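Side-chain contacts in HRDC domain-containing protein (Bifidobacterium adolescentis ATCC 15703, PDB 3CYM), which is of uncharacterised function but probably acts as a 3'-5' exonuclease on nucleic acids: residues Arg166-Ala169 and Ala170-Glu174; Pro160-Arg163 and Asp164-Asn167; His99-Leu102 and Gln103-Gly107. One frame throughout, in Å; residues are numbered along the deposited sequence.

Interaction 1 (Arg166-Ala169 and Ala170-Glu174); sequences RNYA and ALDVE. With NA (sodium ion), chain B.
With chi1 at 172°, Y168 sets CG trans to its own backbone N and sends its ring along helix 163-174 to D172, one turn on. The Y-X3-D spacing matches the Exo III motif of the DEDDy exonucleases, consistent with the ribonuclease D-like family. The two side chains do not bond directly: D172 OD2 stays 3.7 Å from Y168 OH, and D172 CG sits over one ring face, near its rim, with the ring and carboxylate planes 54° apart. Water 1 bridges the Y168 carbonyl to D172 OD1, and D172 N also bonds to Y168 O at 3.2 Å; the phenol is linked to the metal through water 2. K149 NZ makes a salt bridge with D172 OD1 and a hydrogen bond with Y168 OH, holding both ends of the pair from outside the helix. Away from the metal, L171 CD1 lies 3.8 Å from N167 OD1, and L171 N bonds to N167 O at 2.8 Å, while N167 ND2 is held by A11 O. D44 and E46 complete the protein ligands of the sodium ion, which D172 OD2 binds at 2.5 Å; in its coordination shell, water 2 sits 2.5 Å from Y168 OH, in the plane of the ring.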
# COMPACT_ATOMS: atom_id res chain seq x y z
N ARG A 166 7.71 -4.44 19.78
CA ARG A 166 8.45 -3.18 19.90
C ARG A 166 9.83 -3.33 19.28
O ARG A 166 10.32 -2.42 18.64
CB ARG A 166 8.56 -2.75 21.37
CG ARG A 166 7.31 -2.08 21.93
CD ARG A 166 7.58 -1.40 23.26
NE ARG A 166 7.58 -2.33 24.39
CZ ARG A 166 8.67 -2.75 25.03
NH1 ARG A 166 9.87 -2.32 24.66
NH2 ARG A 166 8.56 -3.60 26.04
N ASN A 167 10.44 -4.50 19.49
CA ASN A 167 11.74 -4.85 18.91
C ASN A 167 11.71 -4.91 17.38
O ASN A 167 12.60 -4.37 16.71
CB ASN A 167 12.25 -6.17 19.51
CG ASN A 167 13.64 -6.52 19.06
OD1 ASN A 167 14.53 -5.68 19.08
ND2 ASN A 167 13.83 -7.76 18.65
N TYR A 168 10.67 -5.57 16.84
CA TYR A 168 10.42 -5.61 15.40
C TYR A 168 10.28 -4.21 14.81
O TYR A 168 10.87 -3.90 13.78
CB TYR A 168 9.16 -6.44 15.08
CG TYR A 168 8.71 -6.37 13.62
CD1 TYR A 168 9.15 -7.32 12.68
CD2 TYR A 168 7.83 -5.38 13.18
CE1 TYR A 168 8.73 -7.26 11.34
CE2 TYR A 168 7.41 -5.31 11.85
CZ TYR A 168 7.86 -6.25 10.94
OH TYR A 168 7.44 -6.18 9.63
N ALA A 169 9.48 -3.37 15.47
CA ALA A 169 9.19 -2.03 14.99
C ALA A 169 10.42 -1.12 15.04
O ALA A 169 10.63 -0.30 14.15
CB ALA A 169 8.05 -1.43 15.78
N ALA A 170 11.23 -1.30 16.08
CA ALA A 170 12.51 -0.62 16.21
C ALA A 170 13.51 -1.07 15.14
O ALA A 170 14.14 -0.23 14.49
CB ALA A 170 13.08 -0.84 17.57
N LEU A 171 13.62 -2.38 14.95
CA LEU A 171 14.55 -2.92 13.95
C LEU A 171 14.25 -2.47 12.51
O LEU A 171 15.16 -2.40 11.69
CB LEU A 171 14.66 -4.45 14.04
CG LEU A 171 15.59 -4.96 15.16
CD1 LEU A 171 15.34 -6.45 15.40
CD2 LEU A 171 17.06 -4.70 14.87
N ASP A 172 12.99 -2.13 12.24
CA ASP A 172 12.60 -1.63 10.92
C ASP A 172 13.08 -0.21 10.55
O ASP A 172 13.13 0.13 9.36
CB ASP A 172 11.09 -1.74 10.74
CG ASP A 172 10.68 -3.02 10.05
OD1 ASP A 172 11.53 -3.91 9.82
OD2 ASP A 172 9.48 -3.14 9.72
N VAL A 173 13.42 0.61 11.55
CA VAL A 173 14.06 1.92 11.32
C VAL A 173 15.55 1.95 11.70
O VAL A 173 16.24 2.91 11.37
CB VAL A 173 13.35 3.08 12.04
CG1 VAL A 173 11.96 3.27 11.50
CG2 VAL A 173 13.34 2.88 13.54
N GLU A 174 16.01 0.90 12.38
CA GLU A 174 17.38 0.78 12.92
C GLU A 174 18.53 0.94 11.91
O GLU A 174 19.59 1.46 12.26
CB GLU A 174 17.50 -0.55 13.69
CG GLU A 174 18.90 -1.05 14.13
CD GLU A 174 19.56 -0.22 15.24
OE1 GLU A 174 18.95 0.76 15.72
OE2 GLU A 174 20.70 -0.56 15.62
NA NA B . 7.36 -2.15 8.93
O HOH W 1 12.53 -5.67 11.68
O HOH W 2 6.02 -4.23 9.02
O HOH W 3 7.78 -1.52 6.69
O HOH W 4 5.32 -1.24 8.16

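Interaction 2 (Pro160-Arg163 and Asp164-Asn167); sequences PLPR and DWRN
P162 O accepts the N-H of R166 at 3.1 Å, which marks P162 as the N-cap residue of helix 163-174. One residue on, R163 O takes the N-H of N167 at 3.0 Å, so the first turn is closed by two successive i to i+4 bonds. Packing builds outward from this cap. The pyrrolidine of P162 lies over the indole of W165 in a CH-pi contact: CG stands 3.8 Å from the centroid of the five-membered ring, only 12° off the normal. A chi1 of -68° turns the indole back toward the cap, with CG of W165 trans to its carbonyl carbon. L161 approaches differently, its CD2 meeting W165 CE3 at 3.7 Å from the edge of the ring, near its plane. H151 and W156 bring further rings to W165. On another flank R163 CA lies over one face of the R166 guanidinium, and R163 CG is 3.5 Å from R166 NH2; the two guanidinium planes are 79° apart. R166 has a second conformer, so this arrangement is less certain than the rest; in the one described, NH1 bonds to P18 O. The charged end of R163 has a long, weak ion pair with E12. Chemically, P162 serves twice, offering its carbonyl to R166 N while its ring packs on W165; the ring CH groups, somewhat polarised by the nitrogen, would probably favour the electron-rich indole face.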
# COMPACT_ATOMS: atom_id res chain seq x y z
N PRO A 160 -1.07 -3.31 26.00
CA PRO A 160 0.23 -2.70 25.69
C PRO A 160 0.97 -3.51 24.62
O PRO A 160 0.75 -4.71 24.49
CB PRO A 160 0.97 -2.76 27.02
CG PRO A 160 0.36 -3.89 27.75
CD PRO A 160 -1.06 -3.99 27.31
N LEU A 161 1.80 -2.83 23.84
CA LEU A 161 2.60 -3.52 22.83
C LEU A 161 3.67 -4.38 23.50
O LEU A 161 4.43 -3.88 24.33
CB LEU A 161 3.24 -2.52 21.85
CG LEU A 161 2.31 -1.86 20.82
CD1 LEU A 161 2.97 -0.64 20.21
CD2 LEU A 161 1.89 -2.85 19.75
N PRO A 162 3.71 -5.68 23.16
CA PRO A 162 4.70 -6.65 23.65
C PRO A 162 6.13 -6.25 23.29
O PRO A 162 6.34 -5.51 22.33
CB PRO A 162 4.33 -7.94 22.90
CG PRO A 162 2.93 -7.75 22.42
CD PRO A 162 2.74 -6.29 22.22
N ARG A 163 7.10 -6.76 24.04
CA ARG A 163 8.50 -6.38 23.85
C ARG A 163 9.07 -6.86 22.50
O ARG A 163 9.86 -6.15 21.89
CB ARG A 163 9.37 -6.86 25.01
CG ARG A 163 10.75 -6.18 25.07
CD ARG A 163 11.57 -6.60 26.28
NE ARG A 163 12.99 -6.60 25.96
CZ ARG A 163 13.85 -5.63 26.26
NH1 ARG A 163 15.12 -5.74 25.91
NH2 ARG A 163 13.44 -4.55 26.93
N ASP A 164 8.66 -8.04 22.05
CA ASP A 164 9.07 -8.58 20.75
C ASP A 164 8.62 -7.72 19.58
O ASP A 164 9.38 -7.51 18.62
CB ASP A 164 8.53 -10.00 20.56
CG ASP A 164 9.20 -11.02 21.46
OD1 ASP A 164 10.45 -11.04 21.52
OD2 ASP A 164 8.47 -11.80 22.09
N TRP A 165 7.38 -7.22 19.67
CA TRP A 165 6.76 -6.37 18.65
C TRP A 165 7.44 -5.01 18.60
O TRP A 165 7.70 -4.48 17.51
CB TRP A 165 5.27 -6.15 18.95
CG TRP A 165 4.39 -7.37 18.82
CD1 TRP A 165 4.77 -8.68 18.83
CD2 TRP A 165 2.97 -7.37 18.70
NE1 TRP A 165 3.67 -9.50 18.71
CE2 TRP A 165 2.55 -8.72 18.63
CE3 TRP A 165 1.99 -6.36 18.63
CZ2 TRP A 165 1.20 -9.09 18.51
CZ3 TRP A 165 0.67 -6.72 18.50
CH2 TRP A 165 0.28 -8.07 18.45
N ARG A 166 7.71 -4.44 19.78
CA ARG A 166 8.45 -3.18 19.90
C ARG A 166 9.83 -3.33 19.28
O ARG A 166 10.32 -2.42 18.64
CB ARG A 166 8.56 -2.75 21.37
CG ARG A 166 7.31 -2.08 21.93
CD ARG A 166 7.58 -1.40 23.26
NE ARG A 166 7.58 -2.33 24.39
CZ ARG A 166 8.67 -2.75 25.03
NH1 ARG A 166 9.87 -2.32 24.66
NH2 ARG A 166 8.56 -3.60 26.04
N ASN A 167 10.44 -4.50 19.49
CA ASN A 167 11.74 -4.85 18.91
C ASN A 167 11.71 -4.91 17.38
O ASN A 167 12.60 -4.37 16.71
CB ASN A 167 12.25 -6.17 19.51
CG ASN A 167 13.64 -6.52 19.06
OD1 ASN A 167 14.53 -5.68 19.08
ND2 ASN A 167 13.83 -7.76 18.65

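Interaction 3 (His99-Leu102 and Gln103-Gly107); sequences HDSL and QDLPG
Two hydrogen bonds tie Q103 to D100 at the start of helix 101-111. Q103 N bonds to D100 O at 3.2 Å, its donor above the carbonyl plane, and Q103 NE2 bonds to D100 OD2 at 2.7 Å. The side-chain bond is bent (133° at the hydrogen) and reaches the oxygen from above the carboxylate, whose plane is turned 58° against the amide. It forms because D100, with CG trans to its backbone N (chi1 -175°), extends its carboxylate to cross the bent Q103 chain obliquely. An alanine in place of D100 would leave Q103 NE2 without this acceptor and would probably set the amide free to turn. Among the other backbone bonds, L105 N meets S101 O at 3.0 Å, nearly in line with the carbonyl, whereas that from D104 N to the same oxygen is weak. P106 has no N-H to give: its CD lies 3.3 Å from L102 O where an i to i+4 bond would fall, consistent with the kink here, at which neither P106 N nor G107 N is bonded to the preceding turn. Apolar contact is slight, with L105 CD1 resting 3.7 Å from S101 CB. In the polar surroundings, D120 accepts from D100 N and S101 OG, and D104, salt-bridged to R47, points a carboxylate to within about 3 Å of a sodium ion, a place consistent with the Exo II aspartate of DEDD exonucleases. Water 5 lies between H99 O and D104 OD2, though its bonding pattern is doubtful. The turn opens the helix of a beta-alpha-beta unit, leading from strand 95-98 into helix 101-111 and on to the parallel strand 117-120, while helix 193-207 covers S101, L102 and L105.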
# COMPACT_ATOMS: atom_id res chain seq x y z
N HIS A 99 11.10 2.82 3.30
CA HIS A 99 11.18 1.68 2.38
C HIS A 99 9.78 1.50 1.82
O HIS A 99 8.86 1.16 2.57
CB HIS A 99 11.63 0.41 3.11
CG HIS A 99 11.98 -0.72 2.19
ND1 HIS A 99 13.23 -0.84 1.60
CD2 HIS A 99 11.25 -1.76 1.74
CE1 HIS A 99 13.24 -1.91 0.84
NE2 HIS A 99 12.06 -2.49 0.90
N ASP A 100 9.63 1.75 0.52
CA ASP A 100 8.32 1.79 -0.17
C ASP A 100 7.45 2.88 0.44
O ASP A 100 6.52 2.62 1.21
CB ASP A 100 7.64 0.40 -0.17
CG ASP A 100 6.34 0.36 -0.99
OD1 ASP A 100 6.09 1.28 -1.80
OD2 ASP A 100 5.58 -0.61 -0.81
N SER A 101 7.78 4.12 0.07
CA SER A 101 7.21 5.31 0.68
C SER A 101 5.73 5.53 0.38
O SER A 101 5.05 6.23 1.12
CB SER A 101 8.01 6.55 0.26
OG SER A 101 7.87 6.80 -1.13
N LEU A 102 5.22 4.91 -0.69
CA LEU A 102 3.81 5.03 -1.04
C LEU A 102 2.89 4.38 0.01
O LEU A 102 1.70 4.71 0.09
CB LEU A 102 3.55 4.46 -2.43
CG LEU A 102 3.59 5.40 -3.65
CD1 LEU A 102 4.38 6.71 -3.44
CD2 LEU A 102 4.09 4.66 -4.90
N GLN A 103 3.45 3.47 0.81
CA GLN A 103 2.72 2.82 1.89
C GLN A 103 2.50 3.71 3.13
O GLN A 103 1.40 3.72 3.68
CB GLN A 103 3.42 1.52 2.30
CG GLN A 103 2.65 0.24 1.94
CD GLN A 103 2.15 0.19 0.50
OE1 GLN A 103 0.94 0.10 0.27
NE2 GLN A 103 3.06 0.24 -0.46
N ASP A 104 3.53 4.44 3.56
CA ASP A 104 3.45 5.20 4.81
C ASP A 104 3.20 6.70 4.67
O ASP A 104 2.81 7.35 5.65
CB ASP A 104 4.70 5.00 5.67
CG ASP A 104 4.96 3.54 5.98
OD1 ASP A 104 4.00 2.76 6.14
OD2 ASP A 104 6.15 3.18 6.05
N LEU A 105 3.43 7.26 3.49
CA LEU A 105 3.20 8.69 3.29
C LEU A 105 1.75 9.16 3.45
O LEU A 105 1.53 10.25 3.98
CB LEU A 105 3.82 9.19 1.97
CG LEU A 105 5.35 9.32 1.87
CD1 LEU A 105 5.76 9.49 0.42
CD2 LEU A 105 5.92 10.46 2.71
N PRO A 106 0.74 8.36 2.99
CA PRO A 106 -0.63 8.84 3.24
C PRO A 106 -1.00 8.96 4.71
O PRO A 106 -1.65 9.93 5.11
CB PRO A 106 -1.49 7.77 2.56
CG PRO A 106 -0.61 7.15 1.55
CD PRO A 106 0.73 7.11 2.21
N GLY A 107 -0.54 8.00 5.52
CA GLY A 107 -0.79 7.99 6.96
C GLY A 107 -0.06 9.09 7.70
O GLY A 107 -0.62 9.68 8.61
O HOH W 5 8.11 1.68 5.29
O HOH W 6 6.85 3.59 3.53

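In the fold
Along the chain interaction 3 comes first, at the start of helix 101-111; interactions 2 and 1 follow as one run, the N-terminal cap and the later turns of helix 163-174, sharing R166 and N167. Their centres are about 10 Å apart, while the centre of interaction 3 lies about 17 and 22 Å from those of interactions 1 and 2. All three belong to the 3'-5' exonuclease domain, whose mixed beta-sheet fits an RNase H-like fold. Interactions 1 and 3 do not touch, yet their nearest atoms are about 6 Å apart. D172 binds one sodium ion and D104 lies near a bound sodium, so the two helices converge on the metal region, consistent with an exonuclease active site, with interaction 2 at the surface end.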